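Local atomic coordinates of lectin-related NK cell receptor LY49L1 (Mus musculus, PDB entry 3G8K), a protein that serves as a Ly49-family receptor of natural killer cells, whose C-type lectin-like domain, the part described here, probably recognises MHC class I molecules. Residues A[10-14]-A[53-58]; A[39-43]-A[119-123]; A[44-48]-A[82-87]; A[26-31]-A[64-68]. The protein carries 1 engineered substitution. All coordinates share one frame; numbering follows the deposited sequence.

Contact 1. Residues A[10-14]-A[53-58]; sequences YWFCY and FLKLLV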
loop_
_atom_site.group_PDB
_atom_site.type_symbol
_atom_site.label_atom_id
_atom_site.label_comp_id
_atom_site.label_asym_id
_atom_site.label_seq_id
_atom_site.Cartn_x
_atom_site.Cartn_y
_atom_site.Cartn_z
ATOM N N TYR A 10 1.479 6.717 5.541
ATOM C CA TYR A 10 0.937 5.911 4.436
ATOM C C TYR A 10 -0.005 4.897 4.973
ATOM O O TYR A 10 0.054 4.581 6.143
ATOM C CB TYR A 10 2.036 5.191 3.665
ATOM C CG TYR A 10 3.074 4.497 4.515
ATOM C CD1 TYR A 10 4.277 5.126 4.807
ATOM C CD2 TYR A 10 2.872 3.212 4.979
ATOM C CE1 TYR A 10 5.247 4.467 5.554
ATOM C CE2 TYR A 10 3.828 2.542 5.721
ATOM C CZ TYR A 10 5.008 3.182 6.020
ATOM O OH TYR A 10 5.961 2.545 6.773
ATOM N N TRP A 11 -0.862 4.322 4.109
ATOM C CA TRP A 11 -1.758 3.300 4.591
ATOM C C TRP A 11 -2.284 2.596 3.379
ATOM O O TRP A 11 -2.063 3.027 2.306
ATOM C CB TRP A 11 -2.892 3.890 5.464
ATOM C CG TRP A 11 -3.932 4.834 4.783
ATOM C CD1 TRP A 11 -5.192 4.499 4.337
ATOM C CD2 TRP A 11 -3.797 6.262 4.556
ATOM N NE1 TRP A 11 -5.841 5.620 3.869
ATOM C CE2 TRP A 11 -5.007 6.708 3.973
ATOM C CE3 TRP A 11 -2.782 7.204 4.826
ATOM C CZ2 TRP A 11 -5.214 8.035 3.619
ATOM C CZ3 TRP A 11 -2.981 8.499 4.478
ATOM C CH2 TRP A 11 -4.181 8.920 3.891
ATOM N N PHE A 12 -2.944 1.471 3.537
ATOM C CA PHE A 12 -3.505 0.871 2.329
ATOM C C PHE A 12 -4.816 0.171 2.564
ATOM O O PHE A 12 -5.206 0.030 3.709
ATOM C CB PHE A 12 -2.433 0.112 1.515
ATOM C CG PHE A 12 -1.780 -1.010 2.228
ATOM C CD1 PHE A 12 -2.449 -2.254 2.360
ATOM C CD2 PHE A 12 -0.469 -0.896 2.651
ATOM C CE1 PHE A 12 -1.820 -3.376 3.026
ATOM C CE2 PHE A 12 0.177 -1.980 3.282
ATOM C CZ PHE A 12 -0.504 -3.249 3.480
ATOM N N CYS A 13 -5.526 -0.131 1.476
ATOM C CA CYS A 13 -6.852 -0.656 1.566
ATOM C C CYS A 13 -6.981 -1.807 0.611
ATOM O O CYS A 13 -6.298 -1.870 -0.401
ATOM C CB CYS A 13 -7.911 0.435 1.281
ATOM S SG CYS A 13 -7.752 1.934 2.359
ATOM N N TYR A 14 -7.874 -2.710 0.947
ATOM C CA TYR A 14 -8.114 -3.865 0.120
ATOM C C TYR A 14 -9.601 -4.198 0.338
ATOM O O TYR A 14 -9.979 -4.569 1.415
ATOM C CB TYR A 14 -7.204 -5.043 0.497
ATOM C CG TYR A 14 -7.455 -6.326 -0.350
ATOM C CD1 TYR A 14 -7.341 -6.301 -1.752
ATOM C CD2 TYR A 14 -7.771 -7.540 0.256
ATOM C CE1 TYR A 14 -7.532 -7.418 -2.539
ATOM C CE2 TYR A 14 -7.985 -8.707 -0.529
ATOM C CZ TYR A 14 -7.859 -8.636 -1.931
ATOM O OH TYR A 14 -8.058 -9.810 -2.730
ATOM N N PHE A 53 -2.984 -11.054 -0.094
ATOM C CA PHE A 53 -2.742 -9.652 -0.336
ATOM C C PHE A 53 -1.780 -8.978 0.668
ATOM O O PHE A 53 -0.830 -8.282 0.264
ATOM C CB PHE A 53 -4.054 -8.872 -0.421
ATOM C CG PHE A 53 -3.874 -7.412 -0.053
ATOM C CD1 PHE A 53 -3.269 -6.522 -0.973
ATOM C CD2 PHE A 53 -4.261 -6.932 1.221
ATOM C CE1 PHE A 53 -3.044 -5.175 -0.643
ATOM C CE2 PHE A 53 -4.020 -5.596 1.572
ATOM C CZ PHE A 53 -3.426 -4.696 0.628
ATOM N N LEU A 54 -1.978 -9.165 1.972
ATOM C CA LEU A 54 -1.092 -8.458 2.893
ATOM C C LEU A 54 0.344 -8.887 2.714
ATOM O O LEU A 54 1.225 -8.063 2.785
ATOM C CB LEU A 54 -1.523 -8.573 4.355
ATOM C CG LEU A 54 -2.700 -7.689 4.763
ATOM C CD1 LEU A 54 -3.470 -8.432 5.898
ATOM C CD2 LEU A 54 -2.165 -6.325 5.171
ATOM N N LYS A 55 0.587 -10.180 2.523
ATOM C CA LYS A 55 1.957 -10.694 2.343
ATOM C C LYS A 55 2.591 -10.107 1.061
ATOM O O LYS A 55 3.794 -9.846 1.006
ATOM C CB LYS A 55 1.933 -12.204 2.187
ATOM C CG LYS A 55 1.797 -13.057 3.422
ATOM C CD LYS A 55 1.315 -14.397 2.865
ATOM C CE LYS A 55 1.428 -15.599 3.805
ATOM N NZ LYS A 55 0.453 -16.648 3.217
ATOM N N LEU A 56 1.762 -9.927 0.043
ATOM C CA LEU A 56 2.089 -9.188 -1.194
ATOM C C LEU A 56 2.446 -7.683 -0.972
ATOM O O LEU A 56 3.559 -7.208 -1.320
ATOM C CB LEU A 56 0.881 -9.336 -2.077
ATOM C CG LEU A 56 0.856 -9.634 -3.561
ATOM C CD1 LEU A 56 0.712 -8.276 -4.282
ATOM C CD2 LEU A 56 2.062 -10.550 -4.041
ATOM N N LEU A 57 1.544 -6.958 -0.307
ATOM C CA LEU A 57 1.637 -5.520 -0.127
ATOM C C LEU A 57 2.382 -4.918 1.040
ATOM O O LEU A 57 2.799 -3.778 0.913
ATOM C CB LEU A 57 0.243 -4.921 -0.119
ATOM C CG LEU A 57 -0.098 -4.035 -1.318
ATOM C CD1 LEU A 57 1.134 -3.113 -1.751
ATOM C CD2 LEU A 57 -0.628 -4.870 -2.528
ATOM N N VAL A 58 2.508 -5.592 2.194
ATOM C CA VAL A 58 3.201 -4.965 3.360
ATOM C C VAL A 58 4.701 -4.770 3.082
ATOM O O VAL A 58 5.287 -5.648 2.468
ATOM C CB VAL A 58 3.011 -5.786 4.666
ATOM C CG1 VAL A 58 1.628 -5.682 5.158
ATOM C CG2 VAL A 58 3.453 -7.283 4.527
#

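Contact 2. Residues A[39-43]-A[119-123]; sequences SLSLL and CICGK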
loop_
_atom_site.group_PDB
_atom_site.type_symbol
_atom_site.label_atom_id
_atom_site.label_comp_id
_atom_site.label_asym_id
_atom_site.label_seq_id
_atom_site.Cartn_x
_atom_site.Cartn_y
_atom_site.Cartn_z
ATOM N N SER A 39 -9.412 4.295 17.799
ATOM C CA SER A 39 -10.585 3.604 17.218
ATOM C C SER A 39 -10.311 2.621 16.080
ATOM O O SER A 39 -11.224 2.327 15.267
ATOM C CB SER A 39 -11.670 4.607 16.787
ATOM O OG SER A 39 -11.892 5.567 17.838
ATOM N N LEU A 40 -9.086 2.084 16.047
ATOM C CA LEU A 40 -8.664 1.011 15.107
ATOM C C LEU A 40 -8.634 -0.271 15.951
ATOM O O LEU A 40 -9.114 -0.273 17.070
ATOM C CB LEU A 40 -7.277 1.351 14.548
ATOM C CG LEU A 40 -7.019 2.737 13.961
ATOM C CD1 LEU A 40 -5.521 3.044 13.553
ATOM C CD2 LEU A 40 -7.974 3.057 12.785
ATOM N N SER A 41 -8.114 -1.370 15.443
ATOM C CA SER A 41 -7.968 -2.520 16.270
ATOM C C SER A 41 -6.816 -3.306 15.745
ATOM O O SER A 41 -6.597 -3.353 14.548
ATOM C CB SER A 41 -9.248 -3.364 16.294
ATOM O OG SER A 41 -9.326 -4.049 15.080
ATOM N N LEU A 42 -6.016 -3.901 16.638
ATOM C CA LEU A 42 -4.934 -4.723 16.157
ATOM C C LEU A 42 -5.468 -5.701 15.107
ATOM O O LEU A 42 -6.461 -6.377 15.362
ATOM C CB LEU A 42 -4.274 -5.463 17.348
ATOM C CG LEU A 42 -2.797 -5.929 17.193
ATOM C CD1 LEU A 42 -1.870 -4.934 16.578
ATOM C CD2 LEU A 42 -2.224 -6.329 18.559
ATOM N N LEU A 43 -4.769 -5.846 13.985
ATOM C CA LEU A 43 -5.384 -6.336 12.760
ATOM C C LEU A 43 -5.948 -7.773 12.869
ATOM O O LEU A 43 -5.286 -8.724 13.289
ATOM C CB LEU A 43 -4.450 -6.190 11.530
ATOM C CG LEU A 43 -4.956 -6.948 10.257
ATOM C CD1 LEU A 43 -5.981 -6.049 9.597
ATOM C CD2 LEU A 43 -3.875 -7.256 9.216
ATOM N N CYS A 119 3.117 -2.476 14.859
ATOM C CA CYS A 119 1.643 -2.717 14.901
ATOM C C CYS A 119 0.982 -2.464 13.556
ATOM O O CYS A 119 1.151 -1.417 12.931
ATOM C CB CYS A 119 0.933 -1.875 16.009
ATOM S SG CYS A 119 1.952 -1.455 17.461
ATOM N N ILE A 120 0.240 -3.458 13.064
ATOM C CA ILE A 120 -0.663 -3.146 11.988
ATOM C C ILE A 120 -2.085 -3.198 12.577
ATOM O O ILE A 120 -2.522 -4.255 13.139
ATOM C CB ILE A 120 -0.467 -4.000 10.738
ATOM C CG1 ILE A 120 -1.481 -3.636 9.666
ATOM C CG2 ILE A 120 -0.584 -5.510 11.043
ATOM C CD1 ILE A 120 -1.243 -4.462 8.380
ATOM N N CYS A 121 -2.729 -2.019 12.523
ATOM C CA CYS A 121 -4.121 -1.788 12.937
ATOM C C CYS A 121 -5.093 -1.858 11.753
ATOM O O CYS A 121 -4.859 -1.270 10.745
ATOM C CB CYS A 121 -4.241 -0.413 13.522
ATOM S SG CYS A 121 -3.015 -0.068 14.827
ATOM N N GLY A 122 -6.181 -2.592 11.833
ATOM C CA GLY A 122 -7.160 -2.474 10.748
ATOM C C GLY A 122 -8.422 -1.726 11.174
ATOM O O GLY A 122 -8.762 -1.672 12.360
ATOM N N LYS A 123 -9.107 -1.158 10.197
ATOM C CA LYS A 123 -10.418 -0.521 10.312
ATOM C C LYS A 123 -11.173 -0.680 8.982
ATOM O O LYS A 123 -10.701 -0.282 7.941
ATOM C CB LYS A 123 -10.341 0.959 10.709
ATOM C CG LYS A 123 -11.730 1.590 11.148
ATOM C CD LYS A 123 -11.554 3.099 11.405
ATOM C CE LYS A 123 -12.830 3.838 11.763
ATOM N NZ LYS A 123 -12.557 5.325 11.630
HETATM O O HOH W 1 -11.609 -1.849 13.728
#

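Contact 3. Residues A[44-48]-A[82-87]; sequences KIDNE and GPSKLA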
loop_
_atom_site.group_PDB
_atom_site.type_symbol
_atom_site.label_atom_id
_atom_site.label_comp_id
_atom_site.label_asym_id
_atom_site.label_seq_id
_atom_site.Cartn_x
_atom_site.Cartn_y
_atom_site.Cartn_z
ATOM N N LYS A 44 -7.204 -7.900 12.460
ATOM C CA LYS A 44 -7.795 -9.232 12.273
ATOM C C LYS A 44 -7.928 -9.642 10.786
ATOM O O LYS A 44 -8.464 -8.879 10.009
ATOM C CB LYS A 44 -9.182 -9.253 12.901
ATOM C CG LYS A 44 -9.906 -10.612 12.592
ATOM C CD LYS A 44 -11.241 -10.696 13.284
ATOM C CE LYS A 44 -12.229 -9.684 12.694
ATOM N NZ LYS A 44 -13.157 -10.471 11.770
ATOM N N ILE A 45 -7.542 -10.878 10.448
ATOM C CA ILE A 45 -7.344 -11.294 9.111
ATOM C C ILE A 45 -8.546 -12.272 8.879
ATOM O O ILE A 45 -8.787 -13.203 9.643
ATOM C CB ILE A 45 -5.948 -11.961 8.837
ATOM C CG1 ILE A 45 -4.762 -11.067 9.244
ATOM C CG2 ILE A 45 -5.753 -12.364 7.283
ATOM C CD1 ILE A 45 -3.413 -11.639 8.810
ATOM N N ASP A 46 -9.317 -11.990 7.841
ATOM C CA ASP A 46 -10.631 -12.599 7.681
ATOM C C ASP A 46 -10.648 -13.847 6.870
ATOM O O ASP A 46 -11.583 -14.650 7.021
ATOM C CB ASP A 46 -11.568 -11.563 7.063
ATOM C CG ASP A 46 -12.110 -10.643 8.085
ATOM O OD1 ASP A 46 -12.056 -9.452 7.847
ATOM O OD2 ASP A 46 -12.544 -11.132 9.169
ATOM N N ASN A 47 -9.662 -14.012 5.992
ATOM C CA ASN A 47 -9.584 -15.135 5.052
ATOM C C ASN A 47 -8.240 -15.235 4.326
ATOM O O ASN A 47 -7.379 -14.371 4.473
ATOM C CB ASN A 47 -10.763 -15.089 4.056
ATOM C CG ASN A 47 -10.851 -13.781 3.332
ATOM O OD1 ASN A 47 -9.944 -13.427 2.617
ATOM N ND2 ASN A 47 -11.936 -13.055 3.492
ATOM N N GLU A 48 -8.051 -16.324 3.585
ATOM C CA GLU A 48 -6.832 -16.598 2.831
ATOM C C GLU A 48 -6.537 -15.558 1.745
ATOM O O GLU A 48 -5.351 -15.170 1.571
ATOM C CB GLU A 48 -6.862 -18.008 2.241
ATOM C CG GLU A 48 -6.733 -19.190 3.294
ATOM C CD GLU A 48 -8.007 -19.384 4.164
ATOM O OE1 GLU A 48 -7.936 -20.179 5.156
ATOM O OE2 GLU A 48 -9.104 -18.795 3.833
ATOM N N GLY A 82 -13.301 -12.092 17.701
ATOM C CA GLY A 82 -13.569 -11.582 16.335
ATOM C C GLY A 82 -13.733 -12.785 15.434
ATOM O O GLY A 82 -12.963 -13.703 15.553
ATOM N N PRO A 83 -14.757 -12.806 14.547
ATOM C CA PRO A 83 -14.909 -14.012 13.716
ATOM C C PRO A 83 -13.986 -14.017 12.454
ATOM O O PRO A 83 -13.745 -12.942 11.809
ATOM C CB PRO A 83 -16.398 -13.976 13.343
ATOM C CG PRO A 83 -16.739 -12.538 13.268
ATOM C CD PRO A 83 -15.814 -11.808 14.262
ATOM N N SER A 84 -13.507 -15.208 12.065
ATOM C CA SER A 84 -12.630 -15.286 10.910
ATOM C C SER A 84 -12.858 -16.550 10.140
ATOM O O SER A 84 -13.254 -17.576 10.726
ATOM C CB SER A 84 -11.169 -15.234 11.342
ATOM O OG SER A 84 -10.278 -15.361 10.234
ATOM N N LYS A 85 -12.587 -16.482 8.836
ATOM C CA LYS A 85 -12.625 -17.617 7.958
ATOM C C LYS A 85 -11.230 -18.057 7.518
ATOM O O LYS A 85 -11.066 -18.831 6.547
ATOM C CB LYS A 85 -13.480 -17.302 6.739
ATOM C CG LYS A 85 -14.996 -17.422 6.945
ATOM C CD LYS A 85 -15.384 -18.585 7.812
ATOM C CE LYS A 85 -16.831 -18.385 8.314
ATOM N NZ LYS A 85 -17.575 -19.699 8.495
ATOM N N LEU A 86 -10.212 -17.557 8.240
ATOM C CA LEU A 86 -8.829 -17.952 8.060
ATOM C C LEU A 86 -8.531 -19.270 8.867
ATOM O O LEU A 86 -8.582 -19.290 10.136
ATOM C CB LEU A 86 -7.895 -16.762 8.435
ATOM C CG LEU A 86 -6.393 -16.959 8.151
ATOM C CD1 LEU A 86 -6.078 -16.869 6.642
ATOM C CD2 LEU A 86 -5.485 -15.979 8.883
ATOM N N ALA A 87 -8.274 -20.365 8.150
ATOM C CA ALA A 87 -7.964 -21.642 8.768
ATOM C C ALA A 87 -6.507 -21.609 9.187
ATOM O O ALA A 87 -5.617 -21.230 8.404
ATOM C CB ALA A 87 -8.246 -22.845 7.815
#

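Contact 4. Residues A[26-31]-A[64-68]; sequences KTWSGC and WIGLS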
loop_
_atom_site.group_PDB
_atom_site.type_symbol
_atom_site.label_atom_id
_atom_site.label_comp_id
_atom_site.label_asym_id
_atom_site.label_seq_id
_atom_site.Cartn_x
_atom_site.Cartn_y
_atom_site.Cartn_z
ATOM N N LYS A 26 6.242 -2.065 19.297
ATOM C CA LYS A 26 5.639 -2.248 20.622
ATOM C C LYS A 26 5.367 -3.699 20.878
ATOM O O LYS A 26 5.261 -4.516 19.920
ATOM C CB LYS A 26 4.309 -1.433 20.816
ATOM C CG LYS A 26 4.501 0.101 20.869
ATOM C CD LYS A 26 3.232 0.957 20.670
ATOM C CE LYS A 26 3.689 2.376 20.329
ATOM N NZ LYS A 26 3.877 3.209 21.542
ATOM N N THR A 27 5.177 -3.994 22.160
ATOM C CA THR A 27 4.833 -5.299 22.656
ATOM C C THR A 27 3.471 -5.608 22.093
ATOM O O THR A 27 2.779 -4.696 21.717
ATOM C CB THR A 27 4.722 -5.239 24.206
ATOM O OG1 THR A 27 3.735 -4.242 24.605
ATOM C CG2 THR A 27 6.130 -4.952 24.853
ATOM N N TRP A 28 3.036 -6.866 22.090
ATOM C CA TRP A 28 1.722 -7.163 21.507
ATOM C C TRP A 28 0.645 -6.355 22.206
ATOM O O TRP A 28 -0.276 -5.859 21.570
ATOM C CB TRP A 28 1.411 -8.645 21.632
ATOM C CG TRP A 28 0.148 -9.104 20.930
ATOM C CD1 TRP A 28 0.051 -9.626 19.656
ATOM C CD2 TRP A 28 -1.186 -9.128 21.472
ATOM N NE1 TRP A 28 -1.246 -9.983 19.391
ATOM C CE2 TRP A 28 -2.029 -9.682 20.478
ATOM C CE3 TRP A 28 -1.762 -8.734 22.708
ATOM C CZ2 TRP A 28 -3.404 -9.819 20.673
ATOM C CZ3 TRP A 28 -3.112 -8.891 22.895
ATOM C CH2 TRP A 28 -3.925 -9.423 21.901
ATOM N N SER A 29 0.757 -6.232 23.530
ATOM C CA SER A 29 -0.307 -5.615 24.338
ATOM C C SER A 29 -0.317 -4.124 24.076
ATOM O O SER A 29 -1.332 -3.501 24.079
ATOM C CB SER A 29 -0.052 -5.895 25.842
ATOM O OG SER A 29 -0.968 -6.880 26.306
ATOM N N GLY A 30 0.858 -3.548 23.983
ATOM C CA GLY A 30 0.957 -2.166 23.744
ATOM C C GLY A 30 0.469 -1.695 22.406
ATOM O O GLY A 30 0.139 -0.523 22.274
ATOM N N CYS A 31 0.480 -2.607 21.416
ATOM C CA CYS A 31 0.011 -2.417 20.068
ATOM C C CYS A 31 -1.495 -2.536 20.087
ATOM O O CYS A 31 -2.207 -1.852 19.356
ATOM C CB CYS A 31 0.561 -3.540 19.124
ATOM S SG CYS A 31 2.135 -3.244 18.380
ATOM N N TRP A 64 2.883 -7.206 14.483
ATOM C CA TRP A 64 1.858 -7.825 15.397
ATOM C C TRP A 64 0.484 -7.722 14.826
ATOM O O TRP A 64 0.164 -6.729 14.223
ATOM C CB TRP A 64 1.843 -7.101 16.746
ATOM C CG TRP A 64 2.952 -7.415 17.751
ATOM C CD1 TRP A 64 3.752 -6.407 18.446
ATOM C CD2 TRP A 64 3.492 -8.689 18.195
ATOM N NE1 TRP A 64 4.670 -7.042 19.218
ATOM C CE2 TRP A 64 4.525 -8.403 19.147
ATOM C CE3 TRP A 64 3.197 -10.022 17.937
ATOM C CZ2 TRP A 64 5.218 -9.407 19.796
ATOM C CZ3 TRP A 64 3.900 -10.996 18.571
ATOM C CH2 TRP A 64 4.857 -10.724 19.500
ATOM N N ILE A 65 -0.350 -8.762 15.003
ATOM C CA ILE A 65 -1.706 -8.751 14.500
ATOM C C ILE A 65 -2.537 -9.249 15.676
ATOM O O ILE A 65 -1.984 -9.692 16.702
ATOM C CB ILE A 65 -1.926 -9.656 13.165
ATOM C CG1 ILE A 65 -1.745 -11.153 13.493
ATOM C CG2 ILE A 65 -1.110 -9.033 11.936
ATOM C CD1 ILE A 65 -1.640 -12.045 12.382
ATOM N N GLY A 66 -3.833 -9.078 15.597
ATOM C CA GLY A 66 -4.682 -9.247 16.796
ATOM C C GLY A 66 -5.121 -10.691 17.042
ATOM O O GLY A 66 -6.297 -10.966 17.172
ATOM N N LEU A 67 -4.140 -11.581 17.128
ATOM C CA LEU A 67 -4.360 -12.997 17.301
ATOM C C LEU A 67 -3.394 -13.495 18.407
ATOM O O LEU A 67 -2.198 -13.153 18.418
ATOM C CB LEU A 67 -4.128 -13.742 15.970
ATOM C CG LEU A 67 -4.190 -15.295 16.002
ATOM C CD1 LEU A 67 -5.611 -15.746 16.234
ATOM C CD2 LEU A 67 -3.694 -15.890 14.676
ATOM N N SER A 68 -3.941 -14.256 19.342
ATOM C CA SER A 68 -3.220 -14.685 20.535
ATOM C C SER A 68 -3.788 -15.972 20.992
ATOM O O SER A 68 -4.887 -16.279 20.645
ATOM C CB SER A 68 -3.109 -13.624 21.626
ATOM O OG SER A 68 -4.241 -13.372 22.417
#

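Contact 1. Residues A[10-14]-A[53-58]
F53 meets two aromatic side chains, F12 and Y14, and this three-ring cluster fastens the first strand of the C-type lectin-like domain, 10-14, to the last turns of helix 48-57. The rings of Y14 and F53 form an offset stack, with centroids 4.5 Å apart and planes only 17° from parallel. Because the two side chains run past each other in opposite directions, each ring also receives the methylene of its partner. F53 CB stands over the middle of the Y14 ring, 3.9 Å from its centroid, whereas Y14 CB lies over the rim of the F53 ring, 3.4 Å from F53 CE2. F12, its CG lying between its backbone N and carbonyl carbon (chi1 61°), reaches in among F53, L54, L57 and V58. It approaches F53 obliquely, its plane turned 86° from that of F53. One face of F12 carries L57 CB, 4.3 Å from the ring centroid, and L54 CD2 comes to the ring edge, 3.7 Å from F12 CE1.

Strand alternation sends F12 and Y14 toward the helix and C13 away from it, to its disulfide with C18. Tyrosine suits its place because the apolar ring stacks while its hydroxyl reaches D49 in a hydrogen bond, which probably limits the swing of the ring. Strand 10-14 also pairs antiparallel with a strand of the second subunit, and F53 touches Y10 of that subunit, so the cluster forms part of the interface between the two subunits. V58 CG1 lies in the plane of the F12 ring, 3.6 Å from F12 CZ.

Contact 2. Residues A[39-43]-A[119-123]
With CG and CG1 anti to their backbone nitrogens (chi1 169° and 178°), L43 and I120 lie side by side and point the same way, L43 CD2 3.9 Å from I120 CD1. L40 takes the other course, with CG anti to its carbonyl carbon (chi1 -50°). Its CB packs against C121 CB at 3.7 Å, and its CD2 meets the extended K123 chain at about a right angle, 3.8 Å from K123 CB.

Between these side chains the short strand 41-42 pairs antiparallel with strand 118-124. S41 and G122 form the hydrogen-bonded pair, S41 N reaching G122 O at 3.2 Å and G122 N reaching S41 O at 2.9 Å. L42 and C121 are the non-hydrogen-bonded pair, and beyond them L43 N donates to I120 O at 2.9 Å, in the carbonyl plane. L43 CD1 packs 3.9 Å from G122 CA, so close that a beta carbon there would collide with it; glycine suits the place. A water donates a further bond to G122 O and is weakly linked to S41 OG.

S39, with its positive phi, closes helix 28-37 in a Schellman motif that leads straight into the strand. Strand 118-124 is tied to that same helix by the disulfide C121-C35, with L42 packed on W28, C31 and C35, while on the sheet side L43 and I120 touch Y19 of strand 17-21 and C121 pairs its backbone with Y20 of the same strand.

Contact 3. Residues A[44-48]-A[82-87]
S84 OG is gripped from both segments: it donates to I45 O at 2.7 Å, in the carbonyl plane, and accepts L86 N at 3.0 Å. The second bond makes an ST turn; around it 82-87 runs in roughly the same direction as 44-48. Serine serves here because one short hydroxyl, set anti to its backbone N (chi1 178°), can do both. Next to it K85 N reaches D46 O at 2.8 Å, from well above the carbonyl plane.

At one end K44, bent at chi3 and chi4, brings NZ to the syn side of D46 OD2 in a salt bridge of 2.8 Å. K44 NZ also meets P83 O, but at 2.5 Å that bond is suspiciously short and its exact length doubtful. The other carboxylate oxygen, D46 OD1, is paired with K17. At the far end the bent E48 side chain receives A87 N on OE1 at 3.0 Å, an almost straight bond of 169°. Inward, L86 CD2 packs on I45 CG2 at 4.0 Å, and both side chains also touch W78 and L51.

The loop leading into helix 48-57 is thereby joined to the long loop region of the lectin-like fold. P83 O and D46 OD2 are two acceptors only 3.4 Å apart, and a positive charge on K44, already salt-bridged to D46, would ease their approach.

Contact 4. Residues A[26-31]-A[64-68]
W28 NE1 donates to I65 O at 2.8 Å, although the oxygen is tilted from the indole plane and the bond is bent to 134°. The acceptor belongs to the sequence W64-I65-G66-L67, the WIGL motif of C-type lectin-like domains, so the bond ties the first turn of helix 28-37 to a hallmark of the fold. The strand turns a corner at G66, the centre of an inverse gamma turn. W64 NE1 makes weak bonds to K26 O and K115 O, the first of them uncertain in the model. T27 is the helix N-cap, its OG1 accepting G30 N at 3.0 Å, and W28 follows as the first helical residue.

With CG anti to its backbone N (chi1 -174°), W28 directs its five-membered ring edge toward the W64 face, an offset edge-to-face pair with planes at 81°. Its CB stands over the six-membered ring of W64, 4.1 Å from the centroid. Tryptophan suits position 28, since one side chain gives both an N-H for I65 O and an edge to set against the W64 face. C31 brings SG to the W64 edge, 3.6 Å from W64 CD1. S68 CB approaches the W28 indole obliquely, 3.9 Å from W28 CZ2.

How the contacts relate
From the N terminus, contact 1 brings strand 10-14 to the end of helix 48-57, closing a loop that contains helix 28-37. Contact 4 opens within it, at 26-31, and closes beyond it, on strand 62-70. Contact 2 spans the longest stretch, from 39-43 to the last strand, 118-124, and contact 3, from 44-48 to 82-87, nests inside it; every other pair crosses. Contacts 2 and 4 are joined by the C31-C119 disulfide and by a probable bond between L43 O and G66 N. L54 of contact 1 packs on L43 and I120 of contact 2, and I45 of contact 3 touches I65 of contact 4. The two helices are thus tied to the sheet, and contact 3 holds the long loop to the approach of helix 48-57.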